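Local atomic coordinates of sialidase domain-containing protein (Dyadobacter fermentans, PDB entry 5HX0), a protein that is of unknown function but has a sialidase-like beta-propeller fold, which suggests, without proving, that it acts on or binds carbohydrate. Residues 144-149 and 163-168; 123-128 and 140-145; 156-161 and 193-198; 77-82 and 91-96. One frame throughout, in Å; residues are numbered along the deposited sequence.

Contact 1 (144-149 and 163-168); sequences WAFLRP and GGAVFL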
loop_
_atom_site.group_PDB
_atom_site.type_symbol
_atom_site.label_atom_id
_atom_site.label_comp_id
_atom_site.label_asym_id
_atom_site.label_seq_id
_atom_site.Cartn_x
_atom_site.Cartn_y
_atom_site.Cartn_z
ATOM N N TRP A 144 -0.197 12.713 1.351
ATOM C CA TRP A 144 0.497 13.258 2.513
ATOM C C TRP A 144 1.764 12.457 2.756
ATOM O O TRP A 144 1.708 11.224 2.830
ATOM C CB TRP A 144 -0.376 13.170 3.778
ATOM C CG TRP A 144 -1.555 14.070 3.751
ATOM C CD1 TRP A 144 -2.846 13.735 3.442
ATOM C CD2 TRP A 144 -1.554 15.477 4.045
ATOM N NE1 TRP A 144 -3.650 14.860 3.529
ATOM C CE2 TRP A 144 -2.879 15.935 3.897
ATOM C CE3 TRP A 144 -0.557 16.390 4.411
ATOM C CZ2 TRP A 144 -3.239 17.271 4.119
ATOM C CZ3 TRP A 144 -0.909 17.708 4.632
ATOM C CH2 TRP A 144 -2.238 18.141 4.484
ATOM N N ALA A 145 2.890 13.143 2.936
ATOM C CA ALA A 145 4.137 12.457 3.246
ATOM C C ALA A 145 4.499 12.661 4.712
ATOM O O ALA A 145 4.068 13.622 5.353
ATOM C CB ALA A 145 5.268 12.952 2.325
ATOM N N PHE A 146 5.304 11.746 5.252
ATOM C CA PHE A 146 5.638 11.777 6.672
ATOM C C PHE A 146 7.151 11.821 6.789
ATOM O O PHE A 146 7.825 10.827 6.529
ATOM C CB PHE A 146 5.016 10.583 7.403
ATOM C CG PHE A 146 3.502 10.638 7.400
ATOM C CD1 PHE A 146 2.787 10.288 6.265
ATOM C CD2 PHE A 146 2.814 11.125 8.497
ATOM C CE1 PHE A 146 1.377 10.398 6.233
ATOM C CE2 PHE A 146 1.419 11.221 8.485
ATOM C CZ PHE A 146 0.702 10.851 7.341
ATOM N N LEU A 147 7.674 12.974 7.177
ATOM C CA LEU A 147 9.102 13.228 7.112
ATOM C C LEU A 147 9.717 13.189 8.499
ATOM O O LEU A 147 9.046 13.420 9.509
ATOM C CB LEU A 147 9.387 14.587 6.467
ATOM C CG LEU A 147 9.493 14.625 4.942
ATOM C CD1 LEU A 147 8.208 14.159 4.292
ATOM C CD2 LEU A 147 9.837 16.055 4.489
ATOM N N ARG A 148 11.010 12.902 8.523
ATOM C CA ARG A 148 11.814 12.906 9.736
ATOM C C ARG A 148 12.406 14.288 9.940
ATOM O O ARG A 148 12.370 15.124 9.031
ATOM C CB ARG A 148 12.886 11.826 9.629
ATOM C CG ARG A 148 12.272 10.444 9.695
ATOM C CD ARG A 148 13.255 9.328 9.341
ATOM N NE ARG A 148 12.536 8.061 9.280
ATOM C CZ ARG A 148 12.910 7.003 8.559
ATOM N NH1 ARG A 148 14.014 7.038 7.806
ATOM N NH2 ARG A 148 12.164 5.911 8.581
ATOM N N PRO A 149 12.943 14.579 11.140
ATOM C CA PRO A 149 13.335 15.969 11.438
ATOM C C PRO A 149 14.323 16.568 10.456
ATOM O O PRO A 149 14.188 17.752 10.118
ATOM C CB PRO A 149 13.936 15.864 12.849
ATOM C CG PRO A 149 13.224 14.733 13.471
ATOM C CD PRO A 149 13.018 13.728 12.346
ATOM N N GLY A 163 -1.356 17.863 10.785
ATOM C CA GLY A 163 -1.266 16.605 11.512
ATOM C C GLY A 163 0.120 16.000 11.490
ATOM O O GLY A 163 0.266 14.774 11.601
ATOM N N GLY A 164 1.144 16.832 11.352
ATOM C CA GLY A 164 2.506 16.351 11.273
ATOM C C GLY A 164 2.914 15.830 9.913
ATOM O O GLY A 164 4.040 15.357 9.770
ATOM N N ALA A 165 2.049 15.934 8.911
ATOM C CA ALA A 165 2.316 15.457 7.563
ATOM C C ALA A 165 2.480 16.635 6.605
ATOM O O ALA A 165 1.933 17.716 6.829
ATOM C CB ALA A 165 1.180 14.545 7.080
ATOM N N VAL A 166 3.242 16.418 5.534
ATOM C CA VAL A 166 3.523 17.449 4.539
ATOM C C VAL A 166 2.791 17.095 3.253
ATOM O O VAL A 166 2.940 15.986 2.724
ATOM C CB VAL A 166 5.033 17.609 4.298
ATOM C CG1 VAL A 166 5.299 18.711 3.269
ATOM C CG2 VAL A 166 5.739 17.909 5.615
ATOM N N PHE A 167 2.026 18.051 2.743
ATOM C CA PHE A 167 1.113 17.819 1.630
ATOM C C PHE A 167 1.866 17.446 0.351
ATOM O O PHE A 167 2.909 18.029 0.029
ATOM C CB PHE A 167 0.280 19.090 1.423
ATOM C CG PHE A 167 -0.938 18.903 0.557
ATOM C CD1 PHE A 167 -1.674 17.749 0.620
ATOM C CD2 PHE A 167 -1.367 19.928 -0.281
ATOM C CE1 PHE A 167 -2.814 17.587 -0.182
ATOM C CE2 PHE A 167 -2.488 19.781 -1.078
ATOM C CZ PHE A 167 -3.210 18.606 -1.028
ATOM N N LEU A 168 1.342 16.466 -0.393
ATOM C CA LEU A 168 1.939 16.118 -1.687
ATOM C C LEU A 168 1.135 16.598 -2.886
ATOM O O LEU A 168 1.636 16.512 -4.020
ATOM C CB LEU A 168 2.124 14.600 -1.823
ATOM C CG LEU A 168 3.093 13.911 -0.868
ATOM C CD1 LEU A 168 2.905 12.382 -0.958
ATOM C CD2 LEU A 168 4.528 14.322 -1.220
HETATM O O HOH W 1 6.121 15.179 8.073
#
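Trp144 has CG anti to its carbonyl carbon (chi1 -69°), while Phe167 has CG anti to its backbone N (chi1 -165°), and the two rings meet. The residues form a non-hydrogen-bonded antiparallel pair. Phe167 CD1 lies over one face of the indole, offset toward the rim. The ring planes are 44° apart, so the pair is oblique, with centroids 4.9 Å apart. On its benzo side the indole also packs on Ala165, with Trp144 CE3 3.7 Å from Ala165 CB. The same methyl serves a second ring. It sits over a face of Phe146, a CH-pi contact with Ala165 CB 3.9 Å from the ring centroid. One small side chain is thus held between two aromatic ones.

The next pair, Ala145 and Val166, is the hydrogen-bonded one. Ala145 N gives to Val166 O at 2.9 Å, and Val166 N returns a bond to Ala145 O. Past this point the ladder gives way to water. One molecule accepts from Leu147 N and donates to Gly164 O. Gly164 has positive phi, and a CB there would clash with the carbonyl O of Gly163.

Phe84 of the second subunit packs on Ala145 and Leu147. Helix 149-154 packs on Leu147 and Val166 through Met152, beside strands 137-145 and 165-175 of one propeller blade, which the contact joins.

Contact 2 (123-128 and 140-145); sequences GSQDPC and ASYGWA. With ACT (acetate ion), chain D.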
loop_
_atom_site.group_PDB
_atom_site.type_symbol
_atom_site.label_atom_id
_atom_site.label_comp_id
_atom_site.label_asym_id
_atom_site.label_seq_id
_atom_site.Cartn_x
_atom_site.Cartn_y
_atom_site.Cartn_z
ATOM N N GLY A 123 0.531 8.508 2.364
ATOM C CA GLY A 123 -0.888 8.178 2.446
ATOM C C GLY A 123 -1.707 8.898 1.386
ATOM O O GLY A 123 -1.382 10.019 0.973
ATOM N N SER A 124 -2.765 8.227 0.914
ATOM C CA SER A 124 -3.594 8.736 -0.176
ATOM C C SER A 124 -4.994 9.097 0.312
ATOM O O SER A 124 -5.513 8.493 1.254
ATOM C CB SER A 124 -3.677 7.704 -1.295
ATOM O OG SER A 124 -2.382 7.448 -1.804
ATOM N N GLN A 125 -5.623 10.067 -0.352
ATOM C CA GLN A 125 -6.883 10.637 0.128
ATOM C C GLN A 125 -8.009 10.494 -0.892
ATOM O O GLN A 125 -7.770 10.288 -2.084
ATOM C CB GLN A 125 -6.716 12.128 0.413
ATOM C CG GLN A 125 -5.581 12.431 1.389
ATOM C CD GLN A 125 -5.869 11.849 2.745
ATOM O OE1 GLN A 125 -5.216 10.904 3.176
ATOM N NE2 GLN A 125 -6.872 12.399 3.426
ATOM N N ASP A 126 -9.240 10.662 -0.400
ATOM C CA ASP A 126 -10.428 10.994 -1.190
ATOM C C ASP A 126 -10.385 10.532 -2.650
ATOM O O ASP A 126 -10.277 11.369 -3.557
ATOM C CB ASP A 126 -10.649 12.511 -1.190
ATOM C CG ASP A 126 -10.719 13.104 0.212
ATOM O OD1 ASP A 126 -10.145 12.522 1.151
ATOM O OD2 ASP A 126 -11.349 14.177 0.374
ATOM N N PRO A 127 -10.471 9.238 -2.936
ATOM C CA PRO A 127 -10.486 8.811 -4.346
ATOM C C PRO A 127 -11.744 9.318 -5.029
ATOM O O PRO A 127 -12.857 9.079 -4.560
ATOM C CB PRO A 127 -10.482 7.279 -4.260
ATOM C CG PRO A 127 -11.207 7.005 -2.895
ATOM C CD PRO A 127 -10.793 8.144 -1.992
ATOM N N CYS A 128 -11.571 9.998 -6.155
ATOM C CA CYS A 128 -12.695 10.531 -6.910
ATOM C C CYS A 128 -12.738 9.861 -8.282
ATOM O O CYS A 128 -11.897 10.143 -9.132
ATOM C CB CYS A 128 -12.554 12.055 -7.018
ATOM S SG CYS A 128 -12.917 12.797 -5.409
ATOM N N ALA A 140 -8.987 10.197 -9.280
ATOM C CA ALA A 140 -8.174 11.288 -8.762
ATOM C C ALA A 140 -7.938 11.106 -7.269
ATOM O O ALA A 140 -8.786 10.575 -6.536
ATOM C CB ALA A 140 -8.854 12.634 -9.021
ATOM N N SER A 141 -6.763 11.531 -6.820
ATOM C CA SER A 141 -6.447 11.448 -5.394
ATOM C C SER A 141 -5.464 12.568 -5.063
ATOM O O SER A 141 -5.144 13.411 -5.913
ATOM C CB SER A 141 -5.893 10.053 -5.058
ATOM O OG SER A 141 -5.616 9.931 -3.671
ATOM N N TYR A 142 -4.973 12.562 -3.826
ATOM C CA TYR A 142 -3.890 13.436 -3.391
ATOM C C TYR A 142 -3.299 12.827 -2.129
ATOM O O TYR A 142 -3.879 11.913 -1.543
ATOM C CB TYR A 142 -4.352 14.880 -3.167
ATOM C CG TYR A 142 -5.581 15.080 -2.281
ATOM C CD1 TYR A 142 -5.434 15.306 -0.918
ATOM C CD2 TYR A 142 -6.872 15.102 -2.822
ATOM C CE1 TYR A 142 -6.528 15.535 -0.102
ATOM C CE2 TYR A 142 -7.989 15.322 -1.997
ATOM C CZ TYR A 142 -7.793 15.532 -0.637
ATOM O OH TYR A 142 -8.855 15.752 0.217
ATOM N N GLY A 143 -2.110 13.308 -1.735
ATOM C CA GLY A 143 -1.303 12.580 -0.774
ATOM C C GLY A 143 -0.664 13.429 0.312
ATOM O O GLY A 143 -0.550 14.664 0.208
ATOM N N TRP A 144 -0.197 12.713 1.351
ATOM C CA TRP A 144 0.497 13.258 2.513
ATOM C C TRP A 144 1.764 12.457 2.756
ATOM O O TRP A 144 1.708 11.224 2.830
ATOM C CB TRP A 144 -0.376 13.170 3.778
ATOM C CG TRP A 144 -1.555 14.070 3.751
ATOM C CD1 TRP A 144 -2.846 13.735 3.442
ATOM C CD2 TRP A 144 -1.554 15.477 4.045
ATOM N NE1 TRP A 144 -3.650 14.860 3.529
ATOM C CE2 TRP A 144 -2.879 15.935 3.897
ATOM C CE3 TRP A 144 -0.557 16.390 4.411
ATOM C CZ2 TRP A 144 -3.239 17.271 4.119
ATOM C CZ3 TRP A 144 -0.909 17.708 4.632
ATOM C CH2 TRP A 144 -2.238 18.141 4.484
ATOM N N ALA A 145 2.890 13.143 2.936
ATOM C CA ALA A 145 4.137 12.457 3.246
ATOM C C ALA A 145 4.499 12.661 4.712
ATOM O O ALA A 145 4.068 13.622 5.353
ATOM C CB ALA A 145 5.268 12.952 2.325
HETATM C C ACT D . -9.932 15.125 3.589
HETATM O O ACT D . -9.004 14.545 2.963
HETATM O OXT ACT D . -11.079 15.140 3.046
HETATM C CH3 ACT D . -9.667 15.775 4.916
#
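Gln125 O takes a hydrogen bond from Ser141 OG at 2.7 Å. With its OG anti to the backbone N (chi1 -178°), Ser141 reaches a lone pair in the carbonyl plane. This side-chain bond falls where the ladder is broken. Gly123 and Trp144 exchange two backbone bonds on one side of the break, and Cys128 and Ala140 exchange two on the other. Between them the register slips by one residue, and Gln125 N reaches Tyr142 O at 2.8 Å.

The Gln125 side chain bends at chi2 and touches two rings. Its CB lies over one face of Tyr142, 3.7 Å from the ring centroid. Its amide carbon CD meets the edge of the Trp144 indole, 3.6 Å from CD1, with the amide and indole planes 81° apart. Gln125 OE1 is held by Arg76. Gln125 NE2 donates to an acetate O at 3.1 Å. The acetate, probably from the crystallisation liquor, also lies close to the Asp126 carboxylate and Tyr142 OH.

The two segments belong to the hairpin of strands 123-131 and 137-145. Strand 165-175 pairs with the second of these, and strand 97-103 of the neighbouring blade packs on Ser124, Pro127 and Ser141 through Leu98.

Contact 3 (156-161 and 193-198); sequences KKPYFL and PEINYT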
loop_
_atom_site.group_PDB
_atom_site.type_symbol
_atom_site.label_atom_id
_atom_site.label_comp_id
_atom_site.label_asym_id
_atom_site.label_seq_id
_atom_site.Cartn_x
_atom_site.Cartn_y
_atom_site.Cartn_z
ATOM N N LYS A 156 11.809 22.979 0.972
ATOM C CA LYS A 156 11.588 24.247 0.294
ATOM C C LYS A 156 10.236 24.819 0.710
ATOM O O LYS A 156 9.254 24.086 0.863
ATOM C CB LYS A 156 11.655 24.069 -1.224
ATOM C CG LYS A 156 11.531 25.397 -1.985
ATOM C CD LYS A 156 12.283 25.399 -3.308
ATOM C CE LYS A 156 11.637 24.484 -4.330
ATOM N NZ LYS A 156 12.607 23.537 -4.939
ATOM N N LYS A 157 10.197 26.130 0.925
ATOM C CA LYS A 157 8.975 26.800 1.358
ATOM C C LYS A 157 8.382 27.611 0.215
ATOM O O LYS A 157 9.106 28.051 -0.668
ATOM C CB LYS A 157 9.252 27.698 2.561
ATOM C CG LYS A 157 9.819 26.962 3.756
ATOM C CD LYS A 157 9.849 27.859 4.984
ATOM C CE LYS A 157 10.277 27.088 6.221
ATOM N NZ LYS A 157 9.955 27.836 7.466
ATOM N N PRO A 158 7.059 27.813 0.223
ATOM C CA PRO A 158 6.094 27.333 1.217
ATOM C C PRO A 158 5.723 25.858 1.038
ATOM O O PRO A 158 5.789 25.318 -0.076
ATOM C CB PRO A 158 4.860 28.228 0.984
ATOM C CG PRO A 158 5.194 29.095 -0.236
ATOM C CD PRO A 158 6.388 28.490 -0.898
ATOM N N TYR A 159 5.363 25.209 2.137
ATOM C CA TYR A 159 4.771 23.874 2.098
ATOM C C TYR A 159 3.599 23.853 3.062
ATOM O O TYR A 159 3.444 24.743 3.904
ATOM C CB TYR A 159 5.775 22.771 2.461
ATOM C CG TYR A 159 6.401 22.945 3.825
ATOM C CD1 TYR A 159 5.777 22.459 4.966
ATOM C CD2 TYR A 159 7.623 23.597 3.972
ATOM C CE1 TYR A 159 6.353 22.615 6.221
ATOM C CE2 TYR A 159 8.200 23.762 5.224
ATOM C CZ TYR A 159 7.562 23.265 6.338
ATOM O OH TYR A 159 8.132 23.433 7.572
ATOM N N PHE A 160 2.765 22.828 2.955
ATOM C CA PHE A 160 1.578 22.755 3.796
ATOM C C PHE A 160 1.684 21.582 4.759
ATOM O O PHE A 160 1.823 20.425 4.333
ATOM C CB PHE A 160 0.296 22.658 2.983
ATOM C CG PHE A 160 -0.938 22.769 3.839
ATOM C CD1 PHE A 160 -1.301 23.987 4.398
ATOM C CD2 PHE A 160 -1.696 21.655 4.132
ATOM C CE1 PHE A 160 -2.424 24.089 5.207
ATOM C CE2 PHE A 160 -2.813 21.750 4.949
ATOM C CZ PHE A 160 -3.172 22.969 5.484
ATOM N N LEU A 161 1.601 21.889 6.052
ATOM C CA LEU A 161 1.793 20.935 7.135
ATOM C C LEU A 161 0.480 20.771 7.886
ATOM O O LEU A 161 -0.142 21.760 8.284
ATOM C CB LEU A 161 2.904 21.410 8.082
ATOM C CG LEU A 161 3.248 20.654 9.365
ATOM C CD1 LEU A 161 3.923 19.349 9.027
ATOM C CD2 LEU A 161 4.159 21.507 10.277
ATOM N N PRO A 193 -1.898 29.864 -9.531
ATOM C CA PRO A 193 -2.334 30.383 -8.219
ATOM C C PRO A 193 -1.792 29.621 -7.022
ATOM O O PRO A 193 -1.734 30.193 -5.929
ATOM C CB PRO A 193 -3.863 30.276 -8.294
ATOM C CG PRO A 193 -4.157 30.359 -9.760
ATOM C CD PRO A 193 -3.050 29.592 -10.412
ATOM N N GLU A 194 -1.401 28.360 -7.181
ATOM C CA GLU A 194 -0.970 27.521 -6.062
ATOM C C GLU A 194 0.436 27.900 -5.602
ATOM O O GLU A 194 1.377 27.880 -6.397
ATOM C CB GLU A 194 -0.997 26.048 -6.486
ATOM C CG GLU A 194 -0.333 25.085 -5.512
ATOM C CD GLU A 194 -1.097 25.007 -4.189
ATOM O OE1 GLU A 194 -2.304 24.680 -4.228
ATOM O OE2 GLU A 194 -0.508 25.293 -3.124
ATOM N N ILE A 195 0.591 28.179 -4.308
ATOM C CA ILE A 195 1.888 28.622 -3.807
ATOM C C ILE A 195 2.779 27.514 -3.266
ATOM O O ILE A 195 3.985 27.742 -3.116
ATOM C CB ILE A 195 1.744 29.661 -2.680
ATOM C CG1 ILE A 195 1.171 28.983 -1.427
ATOM C CG2 ILE A 195 0.929 30.886 -3.168
ATOM C CD1 ILE A 195 0.995 29.903 -0.243
ATOM N N ASN A 196 2.232 26.342 -2.947
ATOM C CA ASN A 196 2.992 25.345 -2.198
ATOM C C ASN A 196 3.929 24.528 -3.089
ATOM O O ASN A 196 3.726 24.390 -4.301
ATOM C CB ASN A 196 2.055 24.382 -1.472
ATOM C CG ASN A 196 1.355 25.029 -0.322
ATOM O OD1 ASN A 196 0.127 25.084 -0.280
ATOM N ND2 ASN A 196 2.127 25.546 0.617
ATOM N N TYR A 197 4.974 23.991 -2.449
ATOM C CA TYR A 197 5.777 22.888 -2.958
ATOM C C TYR A 197 5.389 21.604 -2.233
ATOM O O TYR A 197 4.970 21.636 -1.074
ATOM C CB TYR A 197 7.279 23.159 -2.757
ATOM C CG TYR A 197 7.767 24.328 -3.590
ATOM C CD1 TYR A 197 8.179 24.136 -4.904
ATOM C CD2 TYR A 197 7.784 25.614 -3.076
ATOM C CE1 TYR A 197 8.602 25.194 -5.694
ATOM C CE2 TYR A 197 8.211 26.692 -3.859
ATOM C CZ TYR A 197 8.619 26.468 -5.166
ATOM O OH TYR A 197 9.048 27.510 -5.961
ATOM N N THR A 198 5.541 20.467 -2.923
ATOM C CA THR A 198 5.299 19.172 -2.292
ATOM C C THR A 198 6.390 18.841 -1.272
ATOM O O THR A 198 7.437 19.479 -1.210
ATOM C CB THR A 198 5.276 18.038 -3.316
ATOM O OG1 THR A 198 6.618 17.763 -3.748
ATOM C CG2 THR A 198 4.402 18.377 -4.524
HETATM O O HOH W 2 9.289 21.510 -0.270
HETATM O O HOH W 3 3.280 20.790 0.826
#
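Lys156 lays its side chain across one face of the Tyr197 ring, where two irregular loops of the beta-propeller meet. Lys156 CG starts anti to the backbone N (chi1 -176°). The bend at chi3 (69°) sets CE over the ring, 3.6 Å from the centroid, and the turn at chi4 then places NZ. The CE approach is a CH-pi contact. The ammonium lies further off-centre, with Lys156 NZ 4.8 Å from the Tyr197 centroid, so the cation-pi part is looser. NZ also makes a weak hydrogen bond to Gly201 O.

Pro158, which follows a cis peptide bond, approaches the same ring from another direction. Its CD lies 3.9 Å from Tyr197 CD2, and its carbonyl O comes in at the ring edge, near the ring plane. Pro158 CG meets Ile195 CG1 at 4.2 Å. The backbone N of Asn196 donates to Glu194 OE2 on the anti lone pair.

Two waters bridge the loops. One donates to Lys156 O and Thr198 O. The other accepts from Phe160 N and donates to Tyr197 O. The direct bond between the loops runs from backbone to backbone: Tyr197 N to Pro158 O, 2.8 Å, with an angle of 170° at the hydrogen.

Contact 4 (77-82 and 91-96); sequences RAPDRK and HVDPNS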
loop_
_atom_site.group_PDB
_atom_site.type_symbol
_atom_site.label_atom_id
_atom_site.label_comp_id
_atom_site.label_asym_id
_atom_site.label_seq_id
_atom_site.Cartn_x
_atom_site.Cartn_y
_atom_site.Cartn_z
ATOM N N ARG A 77 -9.189 3.985 2.962
ATOM C CA ARG A 77 -9.134 3.135 4.145
ATOM C C ARG A 77 -7.801 3.321 4.853
ATOM O O ARG A 77 -6.740 3.275 4.221
ATOM C CB ARG A 77 -9.360 1.658 3.804
ATOM C CG ARG A 77 -9.580 0.831 5.074
ATOM C CD ARG A 77 -9.998 -0.608 4.765
ATOM N NE ARG A 77 -8.859 -1.384 4.271
ATOM C CZ ARG A 77 -8.819 -2.711 4.220
ATOM N NH1 ARG A 77 -7.729 -3.331 3.746
ATOM N NH2 ARG A 77 -9.861 -3.416 4.651
ATOM N N ALA A 78 -7.864 3.545 6.159
ATOM C CA ALA A 78 -6.692 3.740 7.000
ATOM C C ALA A 78 -6.964 3.078 8.342
ATOM O O ALA A 78 -8.126 2.835 8.694
ATOM C CB ALA A 78 -6.391 5.236 7.193
ATOM N N PRO A 79 -5.922 2.768 9.115
ATOM C CA PRO A 79 -6.162 2.235 10.458
ATOM C C PRO A 79 -7.018 3.187 11.270
ATOM O O PRO A 79 -6.839 4.405 11.215
ATOM C CB PRO A 79 -4.752 2.105 11.052
ATOM C CG PRO A 79 -3.851 1.947 9.868
ATOM C CD PRO A 79 -4.481 2.799 8.774
ATOM N N ASP A 80 -7.993 2.624 11.990
ATOM C CA ASP A 80 -8.533 3.335 13.144
ATOM C C ASP A 80 -7.454 3.315 14.213
ATOM O O ASP A 80 -7.057 2.236 14.658
ATOM C CB ASP A 80 -9.810 2.678 13.660
ATOM C CG ASP A 80 -10.494 3.519 14.752
ATOM O OD1 ASP A 80 -9.821 3.905 15.745
ATOM O OD2 ASP A 80 -11.700 3.829 14.596
ATOM N N ARG A 81 -6.960 4.500 14.603
ATOM C CA ARG A 81 -5.774 4.562 15.454
ATOM C C ARG A 81 -6.021 3.962 16.828
ATOM O O ARG A 81 -5.056 3.722 17.564
ATOM C CB ARG A 81 -5.280 6.013 15.578
ATOM C CG ARG A 81 -4.958 6.694 14.207
ATOM C CD ARG A 81 -3.854 5.974 13.461
ATOM N NE ARG A 81 -2.591 6.066 14.200
ATOM C CZ ARG A 81 -1.386 5.846 13.667
ATOM N NH1 ARG A 81 -1.261 5.511 12.389
ATOM N NH2 ARG A 81 -0.300 5.949 14.421
ATOM N N LYS A 82 -7.287 3.693 17.189
ATOM C CA LYS A 82 -7.544 2.970 18.430
ATOM C C LYS A 82 -6.908 1.583 18.439
ATOM O O LYS A 82 -6.626 1.057 19.523
ATOM C CB LYS A 82 -9.049 2.862 18.684
ATOM C CG LYS A 82 -9.647 4.174 19.188
ATOM C CD LYS A 82 -11.171 4.122 19.216
ATOM C CE LYS A 82 -11.770 5.449 19.658
ATOM N NZ LYS A 82 -13.239 5.503 19.374
ATOM N N HIS A 91 -7.320 12.694 9.703
ATOM C CA HIS A 91 -7.411 12.388 8.286
ATOM C C HIS A 91 -6.037 12.276 7.610
ATOM O O HIS A 91 -5.955 12.349 6.378
ATOM C CB HIS A 91 -8.292 13.426 7.583
ATOM C CG HIS A 91 -9.741 13.373 7.998
ATOM N ND1 HIS A 91 -10.621 14.417 7.782
ATOM C CD2 HIS A 91 -10.462 12.396 8.607
ATOM C CE1 HIS A 91 -11.821 14.086 8.236
ATOM N NE2 HIS A 91 -11.751 12.864 8.747
ATOM N N VAL A 92 -4.961 12.081 8.371
ATOM C CA VAL A 92 -3.670 11.765 7.766
ATOM C C VAL A 92 -3.143 10.475 8.378
ATOM O O VAL A 92 -3.271 10.243 9.590
ATOM C CB VAL A 92 -2.619 12.901 7.893
ATOM C CG1 VAL A 92 -3.098 14.162 7.160
ATOM C CG2 VAL A 92 -2.244 13.180 9.347
ATOM N N ASP A 93 -2.554 9.647 7.537
ATOM C CA ASP A 93 -1.957 8.389 7.971
ATOM C C ASP A 93 -1.091 7.879 6.827
ATOM O O ASP A 93 -1.593 7.797 5.701
ATOM C CB ASP A 93 -3.051 7.364 8.332
ATOM C CG ASP A 93 -2.493 6.137 9.072
ATOM O OD1 ASP A 93 -1.571 5.471 8.543
ATOM O OD2 ASP A 93 -2.972 5.846 10.197
ATOM N N PRO A 94 0.194 7.538 7.041
ATOM C CA PRO A 94 1.008 7.061 5.901
ATOM C C PRO A 94 0.421 5.838 5.224
ATOM O O PRO A 94 0.635 5.634 4.022
ATOM C CB PRO A 94 2.374 6.745 6.542
ATOM C CG PRO A 94 2.043 6.465 8.026
ATOM C CD PRO A 94 0.925 7.450 8.323
ATOM N N ASN A 95 -0.359 5.032 5.950
ATOM C CA ASN A 95 -0.894 3.802 5.376
ATOM C C ASN A 95 -2.352 3.922 4.931
ATOM O O ASN A 95 -3.041 2.904 4.851
ATOM C CB ASN A 95 -0.727 2.655 6.366
ATOM C CG ASN A 95 0.734 2.336 6.610
ATOM O OD1 ASN A 95 1.302 2.696 7.646
ATOM N ND2 ASN A 95 1.370 1.717 5.617
ATOM N N SER A 96 -2.830 5.128 4.611
ATOM C CA SER A 96 -4.155 5.257 4.017
ATOM C C SER A 96 -4.058 4.914 2.532
ATOM O O SER A 96 -3.234 5.488 1.795
ATOM C CB SER A 96 -4.741 6.659 4.232
ATOM O OG SER A 96 -4.006 7.675 3.536
HETATM O O HOH W 4 -5.526 6.699 10.581
#
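Asp93 OD2 forms a salt bridge with Arg81, whose NH1 meets it from above the carboxylate plane, an unusual approach. Arg81 NH1 is 2.8 Å from Asp93 OD2 and sits 44° out of the carboxylate plane. On the arginine side the oxygen lies at the edge of the guanidinium, near its plane. The two flat groups are turned 60° apart. Arg81 bends at chi2 and chi3, and its CD also packs against the same oxygen, 3.4 Å from OD2. The ring of Pro79 lies beside the carboxylate too, with CD 3.7 Å from Asp93 OD2.

The carboxylate is fixed from its own segment as well. Asp93 OD1 accepts from Asn95 N at 2.9 Å on its anti lone pair. This is an Asx turn, set within a type I beta turn from Asp93 to Ser96. The guanidinium has further partners: NE forms a salt bridge with Glu86, and NH2 donates to Phe146 O of the second subunit. The positive Arg81 would probably favour the ionised form of the buried Asp93.

Further along, the backbones come close and Ala78 CB meets Ser96 CB at 3.7 Å. Beside it, Ser96 CA makes a C-H...O contact to Arg77 O at 3.3 Å. Ser96 OG turns to another partner and bonds to Ser124 O.

Pro94 packs on Pro94 of the second subunit, and Asn95 ND2 donates to its Pro94 O, so this loop is part of the dimer interface. The segments lie at the end of strand 71-79 and in the loop that leads to strand 97-103, its neighbour in the sheet.

Contacts 1, 2 and 4 are buried, while contact 3 lies at the surface. Contacts 1 and 2 share strand 137-145 and so pair it with its neighbour on either side. Both are backbone ladders, but contact 1 is lined with aromatic and apolar groups, whereas contact 2 is more polar and lies nearest the centre of the chain. Contact 3 joins loops by one backbone bond, bridging waters, and a lysine and a proline against Tyr197. It meets contact 1 where Phe167 N reaches Phe160 O at 2.9 Å. Contact 4 is held mainly by a salt bridge, its aspartate fixed by a turn. Ser96 OG ties it to Ser124 O of contact 2, and like contact 1 it touches the second subunit.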